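Local coordinates for DotU family type IV/VI secretion system protein (Acinetobacter baumannii, PDB 6Y4R), which is the cytoplasmic domain of TssL, a key component of the type VI secretion system, and probably contributes to assembly of the membrane-anchored apparatus, at residues 38-42 with 58-63; 66-70 with 85-91. All blocks are in the same frame, centred on the assembly; numbering follows the deposited sequence.

Contact 1. Residues 38-42 with 58-63; sequences LNRFE and AKYAFC
Both segments are regular α-helix, 38-42 taken from helix 27-47 and 58-63 from helix 52-71. Their N-to-C directions lie 158° apart, so they run nearly antiparallel, and their axes approach to 11.2 Å. The register is set by Leu38 opposite Lys59, whose CA atoms are 6.8 Å apart; from there Phe41 falls beside Ala58, while Leu38 also reaches Phe62 and Cys63. The 11.2 Å between the axes is filled mainly by Leu38, Phe41 and Lys59. Leu38, in the mt rotamer, points its CA-to-CB bond toward the partner helix and spreads its methyls over two residues one position apart: CD2 lies 3.6 Å from CD2 of Phe62, and CD1 lies 3.6 Å from SG of Cys63. Such an antiparallel pair, joined by a short connection, is a helical hairpin, here part of the all-helical DotU-type cytoplasmic domain. Its knobs-into-holes element is Lys59, which enters the hole formed by Leu38, Asn39, Phe41 and Glu42. The aliphatic part of the lysine packs on Leu38, CB of Leu38 being 3.8 Å from CD of Lys59, and the ammonium group reaches the more exposed flank of the interface. There it forms a salt bridge with Glu42, which has an extended tt side chain; the modelled separation of 2.2 Å between Glu42 OE1 and Lys59 NZ is too short, so the exact positions of these atoms are less certain. Phe41, with chi1 in the t well, brings CZ to 3.5 Å from CB of Ala58, and Leu4 and Leu7 of helix 4-7 pack against the same phenylalanine.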
ATOM      1  N   LEU A  38      -3.703  -1.214  11.068  1.00 33.98           N
ATOM      2  CA  LEU A  38      -2.250  -1.265  10.916  1.00 37.34           C
ATOM      3  C   LEU A  38      -1.544  -1.649  12.209  1.00 28.32           C
ATOM      4  O   LEU A  38      -0.506  -2.313  12.157  1.00 29.29           O
ATOM      5  CB  LEU A  38      -1.697   0.063  10.376  1.00 25.73           C
ATOM      6  CG  LEU A  38      -2.249   0.598   9.047  1.00 24.42           C
ATOM      7  CD1 LEU A  38      -1.871   2.054   8.845  1.00 23.84           C
ATOM      8  CD2 LEU A  38      -1.748  -0.245   7.874  1.00 23.91           C
ATOM      9  N   ASN A  39      -2.096  -1.291  13.370  1.00 29.39           N
ATOM     10  CA  ASN A  39      -1.528  -1.771  14.628  1.00 35.91           C
ATOM     11  C   ASN A  39      -1.850  -3.245  14.870  1.00 38.51           C
ATOM     12  O   ASN A  39      -0.982  -3.996  15.332  1.00 40.57           O
ATOM     13  CB  ASN A  39      -2.006  -0.910  15.795  1.00 40.23           C
ATOM     14  CG  ASN A  39      -1.523   0.528  15.693  1.00 45.30           C
ATOM     15  OD1 ASN A  39      -2.299   1.462  15.906  1.00 45.31           O
ATOM     16  ND2 ASN A  39      -0.281   0.715  15.243  1.00 48.82           N
ATOM     17  N   ARG A  40      -3.096  -3.671  14.599  1.00 38.65           N
ATOM     18  CA  ARG A  40      -3.408  -5.103  14.562  1.00 41.37           C
ATOM     19  C   ARG A  40      -2.431  -5.859  13.675  1.00 41.61           C
ATOM     20  O   ARG A  40      -1.894  -6.903  14.063  1.00 36.39           O
ATOM     21  CB  ARG A  40      -4.818  -5.349  14.031  1.00 44.63           C
ATOM     22  CG  ARG A  40      -5.902  -4.730  14.818  1.00 51.59           C
ATOM     23  CD  ARG A  40      -6.854  -5.737  15.377  1.00 57.36           C
ATOM     24  NE  ARG A  40      -7.916  -5.038  16.095  1.00 61.07           N
ATOM     25  CZ  ARG A  40      -8.653  -5.575  17.061  1.00 65.29           C
ATOM     26  NH1 ARG A  40      -8.440  -6.830  17.446  1.00 67.70           N
ATOM     27  NH2 ARG A  40      -9.597  -4.850  17.647  1.00 65.59           N
ATOM     28  N   PHE A  41      -2.241  -5.370  12.446  1.00 44.61           N
ATOM     29  CA  PHE A  41      -1.312  -6.003  11.518  1.00 39.71           C
ATOM     30  C   PHE A  41       0.089  -6.061  12.077  1.00 34.01           C
ATOM     31  O   PHE A  41       0.790  -7.053  11.880  1.00 41.60           O
ATOM     32  CB  PHE A  41      -1.317  -5.256  10.176  1.00 37.78           C
ATOM     33  CG  PHE A  41      -0.071  -5.437   9.365  1.00 27.90           C
ATOM     34  CD1 PHE A  41       0.708  -4.349   9.059  1.00 35.85           C
ATOM     35  CD2 PHE A  41       0.294  -6.663   8.848  1.00 33.99           C
ATOM     36  CE1 PHE A  41       1.857  -4.489   8.291  1.00 40.12           C
ATOM     37  CE2 PHE A  41       1.456  -6.799   8.078  1.00 27.82           C
ATOM     38  CZ  PHE A  41       2.219  -5.717   7.799  1.00 26.93           C
ATOM     39  N   GLU A  42       0.501  -5.047  12.819  1.00 31.23           N
ATOM     40  CA  GLU A  42       1.873  -5.037  13.307  1.00 43.64           C
ATOM     41  C   GLU A  42       2.034  -6.001  14.477  1.00 46.64           C
ATOM     42  O   GLU A  42       2.848  -6.927  14.414  1.00 51.16           O
ATOM     43  CB  GLU A  42       2.254  -3.599  13.645  1.00 40.03           C
ATOM     44  CG  GLU A  42       3.617  -3.329  14.175  1.00 49.18           C
ATOM     45  CD  GLU A  42       3.950  -1.876  13.895  1.00 57.94           C
ATOM     46  OE1 GLU A  42       3.446  -1.366  12.866  1.00 58.24           O
ATOM     47  OE2 GLU A  42       4.684  -1.242  14.679  1.00 62.67           O
ATOM     48  N   ALA A  58       5.775  -3.176   4.679  1.00 36.83           N
ATOM     49  CA  ALA A  58       4.411  -3.526   4.293  1.00 24.00           C
ATOM     50  C   ALA A  58       3.433  -2.431   4.704  1.00 23.55           C
ATOM     51  O   ALA A  58       2.601  -1.985   3.906  1.00 29.81           O
ATOM     52  CB  ALA A  58       4.019  -4.865   4.914  1.00 24.83           C
ATOM     53  N   LYS A  59       3.544  -1.953   5.937  1.00 24.05           N
ATOM     54  CA  LYS A  59       2.710  -0.836   6.350  1.00 31.43           C
ATOM     55  C   LYS A  59       2.988   0.425   5.525  1.00 34.04           C
ATOM     56  O   LYS A  59       2.061   1.186   5.221  1.00 30.50           O
ATOM     57  CB  LYS A  59       2.903  -0.576   7.843  1.00 24.64           C
ATOM     58  CG  LYS A  59       2.471   0.797   8.278  1.00 30.36           C
ATOM     59  CD  LYS A  59       1.953   0.791   9.695  1.00 32.94           C
ATOM     60  CE  LYS A  59       3.051   0.988  10.709  1.00 36.42           C
ATOM     61  NZ  LYS A  59       2.560   0.504  12.032  1.00 42.79           N
ATOM     62  N   TYR A  60       4.253   0.668   5.153  1.00 34.12           N
ATOM     63  CA  TYR A  60       4.578   1.856   4.360  1.00 26.41           C
ATOM     64  C   TYR A  60       3.896   1.805   2.994  1.00 30.18           C
ATOM     65  O   TYR A  60       3.333   2.804   2.528  1.00 21.83           O
ATOM     66  CB  TYR A  60       6.102   1.982   4.201  1.00 23.31           C
ATOM     67  CG  TYR A  60       6.535   3.168   3.351  1.00 23.24           C
ATOM     68  CD1 TYR A  60       6.554   3.087   1.955  1.00 22.94           C
ATOM     69  CD2 TYR A  60       6.905   4.368   3.942  1.00 23.71           C
ATOM     70  CE1 TYR A  60       6.918   4.173   1.179  1.00 23.15           C
ATOM     71  CE2 TYR A  60       7.283   5.459   3.179  1.00 28.63           C
ATOM     72  CZ  TYR A  60       7.291   5.362   1.800  1.00 33.31           C
ATOM     73  OH  TYR A  60       7.670   6.460   1.049  1.00 33.02           O
ATOM     74  N   ALA A  61       3.959   0.643   2.336  1.00 30.70           N
ATOM     75  CA  ALA A  61       3.343   0.461   1.029  1.00 23.74           C
ATOM     76  C   ALA A  61       1.836   0.612   1.114  1.00 25.66           C
ATOM     77  O   ALA A  61       1.212   1.190   0.215  1.00 31.49           O
ATOM     78  CB  ALA A  61       3.704  -0.918   0.464  1.00 29.90           C
ATOM     79  N   PHE A  62       1.224   0.066   2.166  1.00 22.67           N
ATOM     80  CA  PHE A  62      -0.226   0.168   2.289  1.00 21.41           C
ATOM     81  C   PHE A  62      -0.655   1.614   2.509  1.00 30.03           C
ATOM     82  O   PHE A  62      -1.702   2.037   2.014  1.00 35.83           O
ATOM     83  CB  PHE A  62      -0.725  -0.719   3.426  1.00 21.92           C
ATOM     84  CG  PHE A  62      -2.191  -0.572   3.721  1.00 26.33           C
ATOM     85  CD1 PHE A  62      -3.096  -1.488   3.214  1.00 28.63           C
ATOM     86  CD2 PHE A  62      -2.672   0.467   4.519  1.00 26.73           C
ATOM     87  CE1 PHE A  62      -4.460  -1.367   3.484  1.00 32.73           C
ATOM     88  CE2 PHE A  62      -4.040   0.599   4.787  1.00 23.83           C
ATOM     89  CZ  PHE A  62      -4.926  -0.320   4.274  1.00 27.49           C
ATOM     90  N   CYS A  63       0.123   2.377   3.278  1.00 31.93           N
ATOM     91  CA  CYS A  63      -0.206   3.780   3.503  1.00 27.01           C
ATOM     92  C   CYS A  63       0.006   4.615   2.243  1.00 28.72           C
ATOM     93  O   CYS A  63      -0.814   5.485   1.920  1.00 25.39           O
ATOM     94  CB  CYS A  63       0.608   4.321   4.675  1.00 32.25           C
ATOM     95  SG  CYS A  63       0.108   3.598   6.279  1.00 34.53           S
TER

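Contact 2. Residues 66-70 with 85-91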
ATOM      1  N   ILE A  66      -3.218   3.549   0.087  1.00 34.49           N
ATOM      2  CA  ILE A  66      -4.494   4.109   0.539  1.00 28.32           C
ATOM      3  C   ILE A  66      -4.524   5.619   0.332  1.00 26.40           C
ATOM      4  O   ILE A  66      -5.565   6.180  -0.033  1.00 28.03           O
ATOM      5  CB  ILE A  66      -4.761   3.735   2.012  1.00 29.50           C
ATOM      6  CG1 ILE A  66      -6.139   4.219   2.462  1.00 29.55           C
ATOM      7  CG2 ILE A  66      -3.682   4.304   2.936  1.00 32.52           C
ATOM      8  CD1 ILE A  66      -7.256   3.692   1.643  1.00 37.41           C
ATOM      9  N   ASP A  67      -3.380   6.297   0.502  1.00 20.69           N
ATOM     10  CA  ASP A  67      -3.382   7.744   0.324  1.00 20.93           C
ATOM     11  C   ASP A  67      -3.689   8.123  -1.120  1.00 32.08           C
ATOM     12  O   ASP A  67      -4.521   9.006  -1.371  1.00 32.83           O
ATOM     13  CB  ASP A  67      -2.036   8.371   0.718  1.00 21.20           C
ATOM     14  CG  ASP A  67      -1.823   8.513   2.238  1.00 28.14           C
ATOM     15  OD1 ASP A  67      -2.759   8.287   3.038  1.00 26.50           O
ATOM     16  OD2 ASP A  67      -0.729   8.994   2.628  1.00 30.64           O
ATOM     17  N   GLU A  68      -3.085   7.424  -2.089  1.00 23.53           N
ATOM     18  CA  GLU A  68      -3.259   7.826  -3.485  1.00 26.27           C
ATOM     19  C   GLU A  68      -4.576   7.348  -4.070  1.00 31.09           C
ATOM     20  O   GLU A  68      -5.124   7.998  -4.967  1.00 34.12           O
ATOM     21  CB  GLU A  68      -2.075   7.359  -4.332  1.00 34.27           C
ATOM     22  CG  GLU A  68      -2.356   7.335  -5.838  1.00 38.23           C
ATOM     23  CD  GLU A  68      -1.224   6.736  -6.679  1.00 41.05           C
ATOM     24  OE1 GLU A  68      -0.090   7.234  -6.563  1.00 42.56           O
ATOM     25  OE2 GLU A  68      -1.453   5.771  -7.447  1.00 40.85           O
ATOM     26  N   THR A  69      -5.098   6.228  -3.579  1.00 33.20           N
ATOM     27  CA  THR A  69      -6.430   5.797  -3.979  1.00 30.42           C
ATOM     28  C   THR A  69      -7.452   6.875  -3.645  1.00 30.14           C
ATOM     29  O   THR A  69      -8.332   7.192  -4.457  1.00 32.32           O
ATOM     30  CB  THR A  69      -6.780   4.481  -3.286  1.00 31.46           C
ATOM     31  OG1 THR A  69      -5.851   3.469  -3.686  1.00 40.00           O
ATOM     32  CG2 THR A  69      -8.172   4.044  -3.630  1.00 22.61           C
ATOM     33  N   ILE A  70      -7.352   7.436  -2.436  1.00 25.89           N
ATOM     34  CA  ILE A  70      -8.305   8.439  -1.971  1.00 21.71           C
ATOM     35  C   ILE A  70      -8.106   9.768  -2.695  1.00 22.27           C
ATOM     36  O   ILE A  70      -9.071  10.400  -3.133  1.00 25.09           O
ATOM     37  CB  ILE A  70      -8.190   8.604  -0.448  1.00 22.90           C
ATOM     38  CG1 ILE A  70      -8.816   7.396   0.250  1.00 21.15           C
ATOM     39  CG2 ILE A  70      -8.806   9.941  -0.012  1.00 24.42           C
ATOM     40  CD1 ILE A  70      -8.601   7.372   1.713  1.00 21.02           C
ATOM     41  N   TRP A  85      -9.242  13.862   4.663  1.00 24.40           N
ATOM     42  CA  TRP A  85      -8.004  13.095   4.599  1.00 27.03           C
ATOM     43  C   TRP A  85      -6.799  13.996   4.371  1.00 28.28           C
ATOM     44  O   TRP A  85      -5.735  13.773   4.964  1.00 38.95           O
ATOM     45  CB  TRP A  85      -8.104  12.041   3.493  1.00 31.75           C
ATOM     46  CG  TRP A  85      -7.160  10.875   3.638  1.00 32.44           C
ATOM     47  CD1 TRP A  85      -5.939  10.719   3.037  1.00 31.04           C
ATOM     48  CD2 TRP A  85      -7.376   9.690   4.420  1.00 28.18           C
ATOM     49  NE1 TRP A  85      -5.387   9.508   3.396  1.00 29.55           N
ATOM     50  CE2 TRP A  85      -6.249   8.861   4.246  1.00 25.06           C
ATOM     51  CE3 TRP A  85      -8.422   9.246   5.241  1.00 26.43           C
ATOM     52  CZ2 TRP A  85      -6.132   7.620   4.872  1.00 26.15           C
ATOM     53  CZ3 TRP A  85      -8.304   8.018   5.861  1.00 24.10           C
ATOM     54  CH2 TRP A  85      -7.167   7.221   5.680  1.00 27.81           C
ATOM     55  N   LEU A  86      -6.942  15.028   3.525  1.00 26.07           N
ATOM     56  CA  LEU A  86      -5.806  15.874   3.148  1.00 23.79           C
ATOM     57  C   LEU A  86      -5.253  16.668   4.331  1.00 24.41           C
ATOM     58  O   LEU A  86      -4.124  17.172   4.260  1.00 29.71           O
ATOM     59  CB  LEU A  86      -6.215  16.791   1.991  1.00 24.40           C
ATOM     60  CG  LEU A  86      -7.257  17.882   2.241  1.00 30.32           C
ATOM     61  CD1 LEU A  86      -6.686  19.171   2.877  1.00 25.98           C
ATOM     62  CD2 LEU A  86      -8.055  18.169   0.972  1.00 25.38           C
ATOM     63  N   ILE A  87      -6.027  16.791   5.411  1.00 24.49           N
ATOM     64  CA  ILE A  87      -5.534  17.399   6.645  1.00 36.30           C
ATOM     65  C   ILE A  87      -4.235  16.740   7.090  1.00 33.28           C
ATOM     66  O   ILE A  87      -3.281  17.402   7.520  1.00 26.69           O
ATOM     67  CB  ILE A  87      -6.606  17.314   7.744  1.00 31.67           C
ATOM     68  CG1 ILE A  87      -7.841  18.131   7.354  1.00 31.29           C
ATOM     69  CG2 ILE A  87      -6.026  17.774   9.074  1.00 34.49           C
ATOM     70  CD1 ILE A  87      -7.491  19.549   6.918  1.00 36.79           C
ATOM     71  N   SER A  88      -4.210  15.398   7.065  1.00 29.58           N
ATOM     72  CA  SER A  88      -3.014  14.627   7.386  1.00 26.50           C
ATOM     73  C   SER A  88      -3.072  13.305   6.647  1.00 28.96           C
ATOM     74  O   SER A  88      -3.679  12.349   7.139  1.00 39.48           O
ATOM     75  CB  SER A  88      -2.881  14.374   8.885  1.00 29.31           C
ATOM     76  OG  SER A  88      -1.572  13.893   9.156  1.00 38.08           O
ATOM     77  N   PRO A  89      -2.451  13.192   5.491  1.00 23.28           N
ATOM     78  CA  PRO A  89      -2.354  11.874   4.861  1.00 31.46           C
ATOM     79  C   PRO A  89      -1.453  10.971   5.679  1.00 34.96           C
ATOM     80  O   PRO A  89      -0.560  11.431   6.393  1.00 42.34           O
ATOM     81  CB  PRO A  89      -1.787  12.165   3.467  1.00 22.63           C
ATOM     82  CG  PRO A  89      -1.827  13.667   3.314  1.00 23.35           C
ATOM     83  CD  PRO A  89      -1.947  14.287   4.660  1.00 23.80           C
ATOM     84  N   LEU A  90      -1.723   9.665   5.599  1.00 30.75           N
ATOM     85  CA  LEU A  90      -1.050   8.714   6.493  1.00 27.69           C
ATOM     86  C   LEU A  90       0.440   8.587   6.183  1.00 34.04           C
ATOM     87  O   LEU A  90       1.236   8.220   7.062  1.00 28.74           O
ATOM     88  CB  LEU A  90      -1.704   7.344   6.403  1.00 27.47           C
ATOM     89  CG  LEU A  90      -3.136   7.299   6.913  1.00 26.64           C
ATOM     90  CD1 LEU A  90      -3.726   5.870   6.863  1.00 26.30           C
ATOM     91  CD2 LEU A  90      -3.196   7.888   8.309  1.00 22.84           C
ATOM     92  N   GLN A  91       0.837   8.876   4.943  1.00 38.28           N
ATOM     93  CA  GLN A  91       2.257   8.929   4.637  1.00 32.51           C
ATOM     94  C   GLN A  91       2.936  10.013   5.440  1.00 41.32           C
ATOM     95  O   GLN A  91       4.041   9.812   5.957  1.00 46.75           O
ATOM     96  CB  GLN A  91       2.481   9.173   3.147  1.00 28.91           C
ATOM     97  CG  GLN A  91       2.581   7.917   2.296  1.00 29.44           C
ATOM     98  CD  GLN A  91       3.929   7.201   2.496  1.00 37.61           C
ATOM     99  OE1 GLN A  91       4.996   7.826   2.487  1.00 42.37           O
ATOM    100  NE2 GLN A  91       3.876   5.888   2.669  1.00 39.68           N
TER
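Asp67 plays the part usually taken by an N-cap side chain for a helix to which it does not belong. From helix 52-71 its carboxylate meets the start of helix 90-95, where Pro89 holds the N-cap position but has no polar side-chain group with which to cap it. The first two amides of that helix donate to the aspartate instead: Leu90 N to Asp67 OD1 at 3.1 Å and Gln91 N to Asp67 OD2 at 2.8 Å. A negative charge at this end also suits the helix dipole. The backbones come close here, with the CA atoms of Asp67 and Pro89 6.2 Å apart, and OD2 of Asp67 lies 3.4 Å from CB of Pro89.

Trp85, the last residue of helix 79-85, supplies a third donor. NE1 of Trp85 donates to OD1 of Asp67 at 2.9 Å, with a nearly straight N-H···O angle of 163°, so one carboxylate oxygen ties together the residues that flank the connection 86-89. With NE1 held there, the indole lies against Ile66 and Ile70 of helix 52-71, and Arg31 of helix 27-47 also touches it.

Ile70 and Ile66 complete the buried apolar side. The CG1 atom of Ile66 is 4.2 Å from CZ2 of Trp85, and CG2 of Ile66 is 4.2 Å from CD1 of Leu90. Ile70 meets the indole face in a CH-pi contact: its CD1 methyl sits 3.8 Å from the centroid of the six-membered ring of Trp85, only 12° off the ring normal.

How the contacts relate
Contacts 1 and 2 lie along helix 52-71, with centres 14 Å apart, and both are largely buried. In contact 1 the helix pairs with helix 27-47, mainly through apolar side chains, with charge confined to a more exposed flank. In contact 2 the same helix receives a turn and a helix start, and a buried carboxylate answers backbone amides and an indole. The two meet where helix 90-95 lies against helix 52-71: SG of Cys63 is 4.2 Å from CB of Leu90, and Gln91 packs on Tyr60, while Leu94 touches both Leu38 and Cys63. Leu90 also packs on Ile34 and Leu35, so helix 27-47, a partner in contact 1, also flanks contact 2.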